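Local coordinates for bifunctional protein FolD (Thermus thermophilus, PDB 6V6Y) that probably catalyses NADP-dependent oxidation of 5,10-methylenetetrahydrofolate to the methenyl form and its hydrolysis to 10-formyltetrahydrofolate, and works as a homodimer, at residues Gly133-Thr138 and Ala172-Arg177; Leu140-Leu145 and Val224-Asn229; Val161-Ile166 and His186-Asp191; Gln200-Ala205 and His210-Glu215. One frame throughout, in Å; residues are numbered along the deposited sequence.

Contact 1: residues Gly133-Thr138 and Ala172-Arg177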
# COMPACT_ATOMS: atom_id res chain seq x y z
N GLY A 133 12.54 5.24 -1.51
CA GLY A 133 12.53 4.41 -2.71
C GLY A 133 12.21 5.23 -3.94
O GLY A 133 12.14 6.46 -3.90
N LEU A 134 12.01 4.52 -5.05
CA LEU A 134 11.55 5.11 -6.29
C LEU A 134 10.07 4.77 -6.47
O LEU A 134 9.71 3.59 -6.58
CB LEU A 134 12.38 4.60 -7.47
CG LEU A 134 13.90 4.88 -7.46
CD1 LEU A 134 14.63 4.05 -8.51
CD2 LEU A 134 14.15 6.34 -7.70
N PHE A 135 9.22 5.79 -6.50
CA PHE A 135 7.76 5.68 -6.47
C PHE A 135 7.15 6.02 -7.83
O PHE A 135 7.78 6.70 -8.65
CB PHE A 135 7.21 6.61 -5.40
CG PHE A 135 7.81 6.38 -4.05
CD1 PHE A 135 8.13 5.09 -3.64
CD2 PHE A 135 8.07 7.44 -3.20
CE1 PHE A 135 8.70 4.87 -2.41
CE2 PHE A 135 8.62 7.22 -1.95
CZ PHE A 135 8.95 5.94 -1.55
N PRO A 136 5.92 5.56 -8.10
CA PRO A 136 5.37 5.72 -9.46
C PRO A 136 5.17 7.18 -9.86
O PRO A 136 4.94 8.06 -9.03
CB PRO A 136 4.03 4.96 -9.38
CG PRO A 136 4.29 3.90 -8.26
CD PRO A 136 5.06 4.71 -7.25
N CYS A 137 5.29 7.43 -11.16
CA CYS A 137 5.51 8.80 -11.64
C CYS A 137 4.23 9.62 -11.66
O CYS A 137 4.26 10.81 -11.34
CB CYS A 137 6.11 8.78 -13.05
SG CYS A 137 7.71 8.02 -13.14
N THR A 138 3.11 9.03 -12.08
CA THR A 138 1.88 9.82 -12.08
C THR A 138 1.48 10.21 -10.66
O THR A 138 1.20 11.39 -10.43
CB THR A 138 0.76 9.08 -12.80
OG1 THR A 138 1.17 8.81 -14.14
CG2 THR A 138 -0.51 9.92 -12.82
N ALA A 172 -2.80 6.87 -3.27
CA ALA A 172 -3.33 6.82 -1.91
C ALA A 172 -2.21 6.75 -0.88
O ALA A 172 -2.24 7.47 0.13
CB ALA A 172 -4.28 5.63 -1.75
N GLY A 173 -1.19 5.93 -1.14
CA GLY A 173 -0.06 5.85 -0.22
C GLY A 173 0.69 7.16 -0.08
O GLY A 173 1.08 7.55 1.02
N LEU A 174 0.92 7.86 -1.21
CA LEU A 174 1.64 9.13 -1.13
C LEU A 174 0.81 10.20 -0.43
O LEU A 174 1.34 11.00 0.35
CB LEU A 174 2.04 9.60 -2.53
CG LEU A 174 3.07 8.70 -3.21
CD1 LEU A 174 3.45 9.27 -4.58
CD2 LEU A 174 4.32 8.51 -2.33
N LEU A 175 -0.51 10.22 -0.67
CA LEU A 175 -1.35 11.21 0.02
C LEU A 175 -1.37 11.00 1.53
O LEU A 175 -1.44 11.98 2.29
CB LEU A 175 -2.76 11.17 -0.53
CG LEU A 175 -2.85 11.67 -1.97
CD1 LEU A 175 -4.18 11.22 -2.59
CD2 LEU A 175 -2.68 13.19 -2.01
N LEU A 176 -1.30 9.75 2.00
CA LEU A 176 -1.25 9.52 3.44
C LEU A 176 0.00 10.12 4.05
O LEU A 176 -0.03 10.59 5.20
CB LEU A 176 -1.29 8.03 3.77
CG LEU A 176 -2.64 7.36 3.66
CD1 LEU A 176 -2.37 5.87 3.60
CD2 LEU A 176 -3.58 7.76 4.82
N ARG A 177 1.11 10.09 3.31
CA ARG A 177 2.33 10.71 3.81
C ARG A 177 2.20 12.23 3.93
O ARG A 177 2.97 12.83 4.69
CB ARG A 177 3.50 10.39 2.89
CG ARG A 177 3.92 8.96 2.89
CD ARG A 177 5.19 8.92 2.08
NE ARG A 177 5.72 7.59 2.00
CZ ARG A 177 7.00 7.33 1.77
NH1 ARG A 177 7.86 8.32 1.60
NH2 ARG A 177 7.43 6.08 1.72

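Contact 2: residues Leu140-Leu145 and Val224-Asn229. With NAP (NADP nicotinamide-adenine-dinucleotide phosphate), chain B.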
# COMPACT_ATOMS: atom_id res chain seq x y z
N LEU A 140 3.39 10.64 -8.00
CA LEU A 140 4.34 11.70 -7.63
C LEU A 140 3.96 13.00 -8.30
O LEU A 140 4.01 14.07 -7.67
CB LEU A 140 5.77 11.30 -8.02
CG LEU A 140 6.47 10.27 -7.13
CD1 LEU A 140 7.73 9.72 -7.82
CD2 LEU A 140 6.81 10.87 -5.75
N GLY A 141 3.55 12.93 -9.56
CA GLY A 141 3.24 14.15 -10.29
C GLY A 141 1.97 14.80 -9.78
O GLY A 141 1.86 16.03 -9.74
N VAL A 142 1.00 13.99 -9.35
CA VAL A 142 -0.23 14.54 -8.81
C VAL A 142 0.03 15.23 -7.47
O VAL A 142 -0.39 16.36 -7.25
CB VAL A 142 -1.28 13.42 -8.69
CG1 VAL A 142 -2.42 13.84 -7.80
CG2 VAL A 142 -1.73 13.02 -10.11
N VAL A 143 0.77 14.57 -6.58
CA VAL A 143 1.11 15.19 -5.30
C VAL A 143 1.89 16.49 -5.54
O VAL A 143 1.53 17.56 -5.01
CB VAL A 143 1.89 14.21 -4.41
CG1 VAL A 143 2.36 14.91 -3.15
CG2 VAL A 143 1.03 13.00 -4.03
N ARG A 144 2.95 16.43 -6.35
CA ARG A 144 3.76 17.62 -6.60
C ARG A 144 2.93 18.73 -7.21
O ARG A 144 3.06 19.90 -6.82
CB ARG A 144 4.95 17.27 -7.50
CG ARG A 144 5.69 18.49 -8.02
CD ARG A 144 6.93 18.79 -7.21
NE ARG A 144 7.51 20.08 -7.57
CZ ARG A 144 8.81 20.37 -7.54
NH1 ARG A 144 9.68 19.43 -7.17
NH2 ARG A 144 9.23 21.58 -7.90
N LEU A 145 2.06 18.40 -8.17
CA LEU A 145 1.21 19.42 -8.78
C LEU A 145 0.36 20.12 -7.73
O LEU A 145 0.28 21.36 -7.72
CB LEU A 145 0.34 18.80 -9.87
CG LEU A 145 -0.57 19.77 -10.64
CD1 LEU A 145 -0.70 19.32 -12.07
CD2 LEU A 145 -1.97 19.86 -9.99
N VAL A 224 -8.46 16.87 -9.93
CA VAL A 224 -7.29 16.43 -10.69
C VAL A 224 -7.73 15.29 -11.60
O VAL A 224 -8.21 14.26 -11.13
CB VAL A 224 -6.16 15.98 -9.75
CG1 VAL A 224 -4.98 15.45 -10.53
CG2 VAL A 224 -5.74 17.15 -8.85
N ASP A 225 -7.55 15.47 -12.91
CA ASP A 225 -8.10 14.57 -13.92
C ASP A 225 -6.96 13.80 -14.58
O ASP A 225 -6.26 14.33 -15.45
CB ASP A 225 -8.89 15.37 -14.95
CG ASP A 225 -9.66 14.49 -15.93
OD1 ASP A 225 -9.47 13.25 -15.95
OD2 ASP A 225 -10.47 15.06 -16.69
N VAL A 226 -6.79 12.53 -14.20
CA VAL A 226 -5.70 11.71 -14.73
C VAL A 226 -6.08 11.02 -16.04
O VAL A 226 -5.19 10.51 -16.74
CB VAL A 226 -5.27 10.67 -13.66
CG1 VAL A 226 -4.01 9.92 -14.08
CG2 VAL A 226 -5.05 11.36 -12.31
N GLY A 227 -7.36 11.02 -16.42
CA GLY A 227 -7.77 10.27 -17.59
C GLY A 227 -7.17 10.83 -18.87
O GLY A 227 -6.95 12.03 -19.01
N VAL A 228 -6.89 9.93 -19.80
CA VAL A 228 -6.45 10.34 -21.13
C VAL A 228 -7.21 9.46 -22.12
O VAL A 228 -6.79 8.34 -22.42
CB VAL A 228 -4.92 10.20 -21.29
CG1 VAL A 228 -4.52 10.29 -22.76
CG2 VAL A 228 -4.18 11.25 -20.46
N ASN A 229 -8.34 9.94 -22.61
CA ASN A 229 -9.23 9.14 -23.45
C ASN A 229 -9.19 9.66 -24.88
O ASN A 229 -9.70 10.76 -25.17
CB ASN A 229 -10.65 9.14 -22.89
CG ASN A 229 -10.71 8.71 -21.42
OD1 ASN A 229 -10.65 7.52 -21.11
ND2 ASN A 229 -10.80 9.68 -20.52
PA NAP B . -7.02 0.88 -14.80
O1A NAP B . -6.99 0.63 -16.26
O2A NAP B . -6.37 -0.22 -14.05
O5B NAP B . -8.54 1.10 -14.32
C5B NAP B . -8.88 2.29 -13.64
C4B NAP B . -9.78 2.00 -12.45
O4B NAP B . -10.93 2.83 -12.50
C3B NAP B . -10.26 0.56 -12.39
O3B NAP B . -9.50 -0.14 -11.44
C2B NAP B . -11.73 0.64 -12.01
O2B NAP B . -12.00 0.11 -10.73
C1B NAP B . -12.06 2.13 -12.03
N9A NAP B . -13.24 2.39 -12.88
C8A NAP B . -13.33 2.18 -14.23
N7A NAP B . -14.57 2.53 -14.64
C5A NAP B . -15.27 2.97 -13.57
C6A NAP B . -16.57 3.45 -13.43
N6A NAP B . -17.36 3.54 -14.49
N1A NAP B . -17.02 3.84 -12.19
C2A NAP B . -16.19 3.75 -11.09
N3A NAP B . -14.90 3.27 -11.24
C4A NAP B . -14.45 2.88 -12.45
O3 NAP B . -6.33 2.29 -14.48
PN NAP B . -5.12 3.10 -15.18
O1N NAP B . -4.15 2.11 -15.70
O2N NAP B . -4.68 4.17 -14.27
O5D NAP B . -5.88 3.77 -16.43
C5D NAP B . -6.91 4.71 -16.20
C4D NAP B . -6.77 5.90 -17.15
O4D NAP B . -5.72 6.75 -16.73
C3D NAP B . -6.44 5.43 -18.56
O3D NAP B . -7.40 5.94 -19.46
C2D NAP B . -5.08 6.02 -18.87
O2D NAP B . -5.07 6.57 -20.16
C1D NAP B . -4.92 7.12 -17.84
N1N NAP B . -3.50 7.27 -17.45
C2N NAP B . -2.89 8.47 -17.66
C3N NAP B . -1.56 8.65 -17.31
C7N NAP B . -0.93 10.00 -17.44
O7N NAP B . 0.45 10.14 -17.19
N7N NAP B . -1.69 11.04 -17.78
C4N NAP B . -0.85 7.59 -16.75
C5N NAP B . -1.48 6.37 -16.55
C6N NAP B . -2.82 6.22 -16.91
P2B NAP B . -12.00 -1.48 -10.45
O1X NAP B . -10.57 -1.97 -10.32
O2X NAP B . -12.74 -1.74 -9.16
O3X NAP B . -12.68 -2.20 -11.59

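Contact 3: residues Val161-Ile166 and His186-Asp191. With NAP (NADP nicotinamide-adenine-dinucleotide phosphate), chain B.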
# COMPACT_ATOMS: atom_id res chain seq x y z
N VAL A 161 -10.45 8.08 -7.24
CA VAL A 161 -11.31 7.14 -7.94
C VAL A 161 -10.48 6.36 -8.94
O VAL A 161 -9.96 6.91 -9.91
CB VAL A 161 -12.49 7.84 -8.65
CG1 VAL A 161 -13.48 6.77 -9.15
CG2 VAL A 161 -13.20 8.84 -7.70
N GLY A 162 -10.38 5.05 -8.71
CA GLY A 162 -9.53 4.18 -9.48
C GLY A 162 -8.47 3.62 -8.56
O GLY A 162 -7.92 4.35 -7.74
N ARG A 163 -8.18 2.33 -8.68
CA ARG A 163 -7.30 1.69 -7.72
C ARG A 163 -6.22 0.88 -8.41
O ARG A 163 -5.85 -0.21 -7.97
CB ARG A 163 -8.12 0.80 -6.77
CG ARG A 163 -8.91 -0.25 -7.51
CD ARG A 163 -9.48 -1.33 -6.60
NE ARG A 163 -10.51 -2.06 -7.33
CZ ARG A 163 -11.19 -3.10 -6.85
NH1 ARG A 163 -10.96 -3.55 -5.63
NH2 ARG A 163 -12.11 -3.68 -7.61
N SER A 164 -5.67 1.40 -9.52
CA SER A 164 -4.65 0.65 -10.24
C SER A 164 -3.30 0.75 -9.52
O SER A 164 -3.10 1.59 -8.63
CB SER A 164 -4.50 1.19 -11.66
OG SER A 164 -3.72 2.36 -11.62
N ASN A 165 -2.39 -0.15 -9.91
CA ASN A 165 -1.00 -0.10 -9.44
C ASN A 165 -0.23 1.06 -10.07
O ASN A 165 0.81 1.48 -9.54
CB ASN A 165 -0.28 -1.41 -9.77
CG ASN A 165 -0.74 -2.58 -8.91
OD1 ASN A 165 -1.12 -2.40 -7.76
ND2 ASN A 165 -0.68 -3.78 -9.47
N ILE A 166 -0.70 1.57 -11.21
CA ILE A 166 0.00 2.67 -11.87
C ILE A 166 -0.38 4.02 -11.27
O ILE A 166 0.46 4.93 -11.22
CB ILE A 166 -0.28 2.59 -13.38
CG1 ILE A 166 0.40 1.33 -13.94
CG2 ILE A 166 0.23 3.84 -14.13
CD1 ILE A 166 -0.32 0.72 -15.10
N HIS A 186 -13.71 2.99 -6.62
CA HIS A 186 -13.41 2.13 -7.76
C HIS A 186 -14.73 1.66 -8.35
O HIS A 186 -15.81 2.10 -7.94
CB HIS A 186 -12.53 0.95 -7.36
CG HIS A 186 -13.02 0.26 -6.12
ND1 HIS A 186 -14.19 -0.47 -6.08
CD2 HIS A 186 -12.52 0.23 -4.86
CE1 HIS A 186 -14.36 -0.95 -4.87
NE2 HIS A 186 -13.37 -0.53 -4.10
N SER A 187 -14.65 0.72 -9.30
CA SER A 187 -15.85 0.38 -10.06
C SER A 187 -16.91 -0.34 -9.22
O SER A 187 -18.06 -0.42 -9.65
CB SER A 187 -15.47 -0.47 -11.27
OG SER A 187 -15.24 -1.81 -10.88
N LYS A 188 -16.57 -0.85 -8.03
CA LYS A 188 -17.55 -1.53 -7.19
C LYS A 188 -18.04 -0.66 -6.04
O LYS A 188 -18.81 -1.15 -5.19
CB LYS A 188 -16.97 -2.84 -6.63
CG LYS A 188 -16.54 -3.85 -7.69
CD LYS A 188 -17.75 -4.26 -8.52
CE LYS A 188 -17.55 -5.62 -9.13
NZ LYS A 188 -16.44 -5.60 -10.12
N THR A 189 -17.59 0.58 -5.96
CA THR A 189 -18.18 1.52 -5.02
C THR A 189 -19.65 1.73 -5.38
O THR A 189 -20.00 1.86 -6.55
CB THR A 189 -17.43 2.86 -5.07
OG1 THR A 189 -16.03 2.62 -4.82
CG2 THR A 189 -17.99 3.84 -4.06
N GLN A 190 -20.51 1.74 -4.37
CA GLN A 190 -21.92 2.02 -4.62
C GLN A 190 -22.20 3.49 -4.34
O GLN A 190 -21.61 4.09 -3.43
CB GLN A 190 -22.85 1.12 -3.80
CG GLN A 190 -22.30 0.64 -2.51
CD GLN A 190 -22.96 -0.65 -2.02
OE1 GLN A 190 -23.29 -1.54 -2.82
NE2 GLN A 190 -23.16 -0.75 -0.69
N ASP A 191 -23.10 4.07 -5.14
CA ASP A 191 -23.39 5.50 -5.09
C ASP A 191 -22.09 6.32 -5.17
O ASP A 191 -21.79 7.15 -4.31
CB ASP A 191 -24.19 5.86 -3.83
CG ASP A 191 -25.10 7.09 -4.04
OD1 ASP A 191 -25.05 7.72 -5.13
OD2 ASP A 191 -25.88 7.42 -3.11
PA NAP B . -7.02 0.88 -14.80
O1A NAP B . -6.99 0.63 -16.26
O2A NAP B . -6.37 -0.22 -14.05
O5B NAP B . -8.54 1.10 -14.32
C5B NAP B . -8.88 2.29 -13.64
C4B NAP B . -9.78 2.00 -12.45
O4B NAP B . -10.93 2.83 -12.50
C3B NAP B . -10.26 0.56 -12.39
O3B NAP B . -9.50 -0.14 -11.44
C2B NAP B . -11.73 0.64 -12.01
O2B NAP B . -12.00 0.11 -10.73
C1B NAP B . -12.06 2.13 -12.03
N9A NAP B . -13.24 2.39 -12.88
C8A NAP B . -13.33 2.18 -14.23
N7A NAP B . -14.57 2.53 -14.64
C5A NAP B . -15.27 2.97 -13.57
C6A NAP B . -16.57 3.45 -13.43
N6A NAP B . -17.36 3.54 -14.49
N1A NAP B . -17.02 3.84 -12.19
C2A NAP B . -16.19 3.75 -11.09
N3A NAP B . -14.90 3.27 -11.24
C4A NAP B . -14.45 2.88 -12.45
O3 NAP B . -6.33 2.29 -14.48
PN NAP B . -5.12 3.10 -15.18
O1N NAP B . -4.15 2.11 -15.70
O2N NAP B . -4.68 4.17 -14.27
O5D NAP B . -5.88 3.77 -16.43
C5D NAP B . -6.91 4.71 -16.20
C4D NAP B . -6.77 5.90 -17.15
O4D NAP B . -5.72 6.75 -16.73
C3D NAP B . -6.44 5.43 -18.56
O3D NAP B . -7.40 5.94 -19.46
C2D NAP B . -5.08 6.02 -18.87
O2D NAP B . -5.07 6.57 -20.16
C1D NAP B . -4.92 7.12 -17.84
N1N NAP B . -3.50 7.27 -17.45
C2N NAP B . -2.89 8.47 -17.66
C3N NAP B . -1.56 8.65 -17.31
C7N NAP B . -0.93 10.00 -17.44
O7N NAP B . 0.45 10.14 -17.19
N7N NAP B . -1.69 11.04 -17.78
C4N NAP B . -0.85 7.59 -16.75
C5N NAP B . -1.48 6.37 -16.55
C6N NAP B . -2.82 6.22 -16.91
P2B NAP B . -12.00 -1.48 -10.45
O1X NAP B . -10.57 -1.97 -10.32
O2X NAP B . -12.74 -1.74 -9.16
O3X NAP B . -12.68 -2.20 -11.59

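Contact 4: residues Gln200-Ala205 and His210-Glu215. With NAP (NADP nicotinamide-adenine-dinucleotide phosphate), chain B.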
# COMPACT_ATOMS: atom_id res chain seq x y z
N GLN A 200 -12.79 17.38 -0.83
CA GLN A 200 -12.17 18.68 -1.08
C GLN A 200 -11.12 18.59 -2.18
O GLN A 200 -10.94 19.55 -2.94
CB GLN A 200 -11.51 19.20 0.20
CG GLN A 200 -12.43 19.30 1.41
CD GLN A 200 -11.64 19.53 2.69
OE1 GLN A 200 -10.89 18.65 3.15
NE2 GLN A 200 -11.77 20.74 3.26
N VAL A 201 -10.41 17.47 -2.29
CA VAL A 201 -9.54 17.18 -3.43
C VAL A 201 -10.05 15.89 -4.04
O VAL A 201 -10.15 14.86 -3.35
CB VAL A 201 -8.06 17.08 -3.03
CG1 VAL A 201 -7.17 16.79 -4.25
CG2 VAL A 201 -7.60 18.34 -2.30
N LEU A 202 -10.38 15.93 -5.33
CA LEU A 202 -10.90 14.77 -6.06
C LEU A 202 -9.93 14.43 -7.19
O LEU A 202 -9.65 15.28 -8.05
CB LEU A 202 -12.29 15.06 -6.60
CG LEU A 202 -12.95 13.95 -7.42
CD1 LEU A 202 -13.29 12.75 -6.54
CD2 LEU A 202 -14.20 14.49 -8.08
N VAL A 203 -9.40 13.21 -7.17
CA VAL A 203 -8.49 12.73 -8.20
C VAL A 203 -9.17 11.58 -8.93
O VAL A 203 -9.58 10.60 -8.29
CB VAL A 203 -7.15 12.26 -7.61
CG1 VAL A 203 -6.13 11.99 -8.73
CG2 VAL A 203 -6.63 13.28 -6.60
N VAL A 204 -9.27 11.68 -10.25
CA VAL A 204 -10.01 10.70 -11.05
C VAL A 204 -9.06 10.03 -12.03
O VAL A 204 -8.48 10.70 -12.89
CB VAL A 204 -11.20 11.34 -11.77
CG1 VAL A 204 -12.02 10.29 -12.50
CG2 VAL A 204 -12.08 12.15 -10.78
N ALA A 205 -8.92 8.69 -11.92
CA ALA A 205 -8.10 7.89 -12.85
C ALA A 205 -8.87 6.60 -13.20
O ALA A 205 -8.54 5.51 -12.75
CB ALA A 205 -6.73 7.57 -12.25
N HIS A 210 -15.19 11.97 -19.67
CA HIS A 210 -16.19 12.89 -19.10
C HIS A 210 -17.21 12.17 -18.22
O HIS A 210 -18.36 12.61 -18.09
CB HIS A 210 -16.89 13.68 -20.20
CG HIS A 210 -15.97 14.56 -20.98
ND1 HIS A 210 -16.43 15.43 -21.95
CD2 HIS A 210 -14.63 14.70 -20.95
CE1 HIS A 210 -15.40 16.08 -22.47
NE2 HIS A 210 -14.30 15.66 -21.88
N LEU A 211 -16.78 11.08 -17.58
CA LEU A 211 -17.66 10.34 -16.67
C LEU A 211 -18.13 11.22 -15.51
O LEU A 211 -19.33 11.25 -15.19
CB LEU A 211 -16.91 9.10 -16.18
CG LEU A 211 -17.51 7.95 -15.36
CD1 LEU A 211 -17.37 8.23 -13.91
CD2 LEU A 211 -18.94 7.76 -15.71
N VAL A 212 -17.23 11.97 -14.89
CA VAL A 212 -17.57 12.72 -13.68
C VAL A 212 -18.28 14.03 -14.05
O VAL A 212 -17.71 14.90 -14.71
CB VAL A 212 -16.31 12.99 -12.84
CG1 VAL A 212 -16.63 13.91 -11.64
CG2 VAL A 212 -15.70 11.67 -12.39
N ARG A 213 -19.52 14.17 -13.59
CA ARG A 213 -20.37 15.33 -13.86
C ARG A 213 -20.34 16.29 -12.67
O ARG A 213 -19.80 15.98 -11.60
CB ARG A 213 -21.81 14.90 -14.16
CG ARG A 213 -21.93 13.71 -15.13
CD ARG A 213 -21.41 14.05 -16.53
NE ARG A 213 -21.98 15.31 -17.02
CZ ARG A 213 -22.69 15.43 -18.14
NH1 ARG A 213 -22.92 14.38 -18.90
NH2 ARG A 213 -23.18 16.62 -18.50
N LYS A 214 -20.95 17.46 -12.84
CA LYS A 214 -20.79 18.50 -11.82
C LYS A 214 -21.53 18.16 -10.54
O LYS A 214 -21.16 18.64 -9.46
CB LYS A 214 -21.24 19.85 -12.37
CG LYS A 214 -22.60 19.88 -13.04
CD LYS A 214 -23.09 21.32 -13.20
CE LYS A 214 -24.02 21.48 -14.40
NZ LYS A 214 -25.41 20.98 -14.14
N GLU A 215 -22.61 17.37 -10.65
CA GLU A 215 -23.34 16.97 -9.45
C GLU A 215 -22.51 16.06 -8.57
O GLU A 215 -22.78 15.96 -7.36
CB GLU A 215 -24.64 16.26 -9.84
CG GLU A 215 -25.69 17.19 -10.41
CD GLU A 215 -25.47 17.45 -11.90
OE1 GLU A 215 -24.75 16.65 -12.56
OE2 GLU A 215 -26.02 18.47 -12.39
PA NAP B . -7.02 0.88 -14.80
O1A NAP B . -6.99 0.63 -16.26
O2A NAP B . -6.37 -0.22 -14.05
O5B NAP B . -8.54 1.10 -14.32
C5B NAP B . -8.88 2.29 -13.64
C4B NAP B . -9.78 2.00 -12.45
O4B NAP B . -10.93 2.83 -12.50
C3B NAP B . -10.26 0.56 -12.39
O3B NAP B . -9.50 -0.14 -11.44
C2B NAP B . -11.73 0.64 -12.01
O2B NAP B . -12.00 0.11 -10.73
C1B NAP B . -12.06 2.13 -12.03
N9A NAP B . -13.24 2.39 -12.88
C8A NAP B . -13.33 2.18 -14.23
N7A NAP B . -14.57 2.53 -14.64
C5A NAP B . -15.27 2.97 -13.57
C6A NAP B . -16.57 3.45 -13.43
N6A NAP B . -17.36 3.54 -14.49
N1A NAP B . -17.02 3.84 -12.19
C2A NAP B . -16.19 3.75 -11.09
N3A NAP B . -14.90 3.27 -11.24
C4A NAP B . -14.45 2.88 -12.45
O3 NAP B . -6.33 2.29 -14.48
PN NAP B . -5.12 3.10 -15.18
O1N NAP B . -4.15 2.11 -15.70
O2N NAP B . -4.68 4.17 -14.27
O5D NAP B . -5.88 3.77 -16.43
C5D NAP B . -6.91 4.71 -16.20
C4D NAP B . -6.77 5.90 -17.15
O4D NAP B . -5.72 6.75 -16.73
C3D NAP B . -6.44 5.43 -18.56
O3D NAP B . -7.40 5.94 -19.46
C2D NAP B . -5.08 6.02 -18.87
O2D NAP B . -5.07 6.57 -20.16
C1D NAP B . -4.92 7.12 -17.84
N1N NAP B . -3.50 7.27 -17.45
C2N NAP B . -2.89 8.47 -17.66
C3N NAP B . -1.56 8.65 -17.31
C7N NAP B . -0.93 10.00 -17.44
O7N NAP B . 0.45 10.14 -17.19
N7N NAP B . -1.69 11.04 -17.78
C4N NAP B . -0.85 7.59 -16.75
C5N NAP B . -1.48 6.37 -16.55
C6N NAP B . -2.82 6.22 -16.91
P2B NAP B . -12.00 -1.48 -10.45
O1X NAP B . -10.57 -1.97 -10.32
O2X NAP B . -12.74 -1.74 -9.16
O3X NAP B . -12.68 -2.20 -11.59

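Contact 1: residues Gly133-Thr138 and Ala172-Arg177
Phe135 is the hub of this contact, with its ring meeting both Leu174 and Arg177. The apolar part is a single approach: CD2 of Phe135 lies 4.0 Å from CD2 of Leu174, the side chains running at a slant to each other. The second part sets the guanidinium against the aromatic ring. CE2 and CZ of Phe135 abut one face of the Arg177 guanidinium, with NH2 3.6 Å from CZ and NH1 3.8 Å from CE2. The two planes stand 77° apart, so this is no flat stack. Arg177 gets there with a chain extended from CG to NE, coming from the direction opposite to Phe135. Its position is also fixed by hydrogen bonds from NH2 to the carbonyl oxygens of Leu127 and Gly131. Over the centre of one face of the Phe135 ring sits the carbonyl oxygen of Gly133, 3.9 Å above the plane. Replacing the phenylalanine with an alanine would probably open a gap beside Leu174 and take away the ring that the Arg177 guanidinium face rests against, leaving its hydrogen bonds to hold it. Around the pair, Leu127 of helix 121-129 touches Phe135 and Leu174, while Leu140 does the same from helix 137-148. The segment 133-138 leads into that helix with Pro136 as N-cap residue, and the Phe135 carbonyl accepts a bond from Asn268 of helix 257-276.

Contact 2: residues Leu140-Leu145 and Val224-Asn229
No flat group takes part where Val142 meets Val224 and Val226; the flat groups nearby are the Asp225 carboxylate and the nicotinamide. The Asp225 carboxylate receives Gly227 N at OD1, on the anti side and 30° out of its plane, at 3.1 Å, which makes an Asx turn at the end of the strand. At the nicotinamide ring of NADP, the carbonyl O of Val226 comes within 3.2 Å of C2N, and CG2 of Val228 lies 3.7 Å from the amide N7N. The contact itself is aliphatic and buried. CG1 of Val224, anti to its own N (chi1 177°), reaches both methyls of Val142, each 4.1 Å away, and CG2 of Val142 also meets CG2 of Val226 at 4.3 Å. Leu171 of helix 168-177 also touches Val142, and Val257 of helix 257-276 touches Val224. Here helix 137-148 packs on the parallel sheet of a Rossmann-type domain, at the end of strand 222-225 where the chain turns out to line the nicotinamide pocket.

Contact 3: residues Val161-Ile166 and His186-Asp191
Gly162 and Arg163 meet His186 where the loops after two neighbouring strands of the Rossmann fold bind the adenosine end of NADP. Gly162 has backbone angles that leave no room for a side chain next to Val161 O. Arg163 follows, its guanidinium flat on the His186 ring, centres 4.0 Å apart and planes at 17°. CG takes the crowded position between N and C (chi1 57°), and the extended chain reaches the 2'-phosphate. Arg163 NE gives NADP O1X a bond of 3.0 Å, and its NH2 gives O2X one of 2.6 Å, while NH1 pairs with Asp179 of the second subunit. A leucine in its place is likely to leave the phosphate without this cationic partner and His186 without its stacked neighbour. Ser164 OG bonds weakly to O2N of the pyrophosphate. From the other segment, Ser187 OG bonds to O3X of NADP at 2.7 Å. Ala180 O of the second subunit holds His186 NE2, and Lys188 N meets His186 ND1 at 3.1 Å, 9° out of the ring plane.

Contact 4: residues Gln200-Ala205 and His210-Glu215
Strand 201-204 is extended, and the chain then doubles back so that Val212 comes to face it, the CA atoms of Val204 and Val212 standing 8.3 Å apart with no hydrogen bond between the two segments. Side chains alone make the contact. Val212 sets its two methyls against two residues of the strand, Leu202 and Val204, which as alternate positions point to the same side of the sheet. CG2 of Val212 sits against both methyls of Val204, 3.9 Å from CG1 and 4.0 Å from CG2. The other methyl, CG1, which Val212 holds anti to its N (chi1 174°), reaches CD2 of Leu202 at 4.3 Å. All three side chains are buried, and Leu202 goes on to touch Val159 and Val161 of the adjoining strand. Past Val212 the chain turns polar: Lys214 NZ forms a salt bridge to Glu215 OE2 at 3.1 Å, the oxygen met on its syn side. Just past Val204, Ala205 O comes within 3.4 Å of C5B of NADP. The segment 210-215 belongs to the connection from strand 201-204 to its parallel neighbour 222-225, and its Val212 packs on one face of strand 201-204 in a Rossmann sheet whose strand ends carry the cofactor.

How the contacts relate
All four contacts lie in the NAD(P)-binding domain. Contacts 1 and 2 share helix 137-148, their centres about 12 Å apart, and their segments alternate along the chain. Contacts 3 and 4 are both nested within the loop that contact 2 closes, contact 3 ending before contact 4 begins. The sheet joins them: strand 201-204 of contact 4 lies between 157-161, which runs into contact 3, and 222-225 of contact 2, backbone-bonded to both. Contacts 2 and 3, about 16 Å apart between centres, do not touch, yet NADP spans them from nicotinamide to 2'-phosphate. Contact 1 joins the approach to helix 137-148 with helix 168-177, while the strand ends of contacts 2 to 4 form one cofactor site.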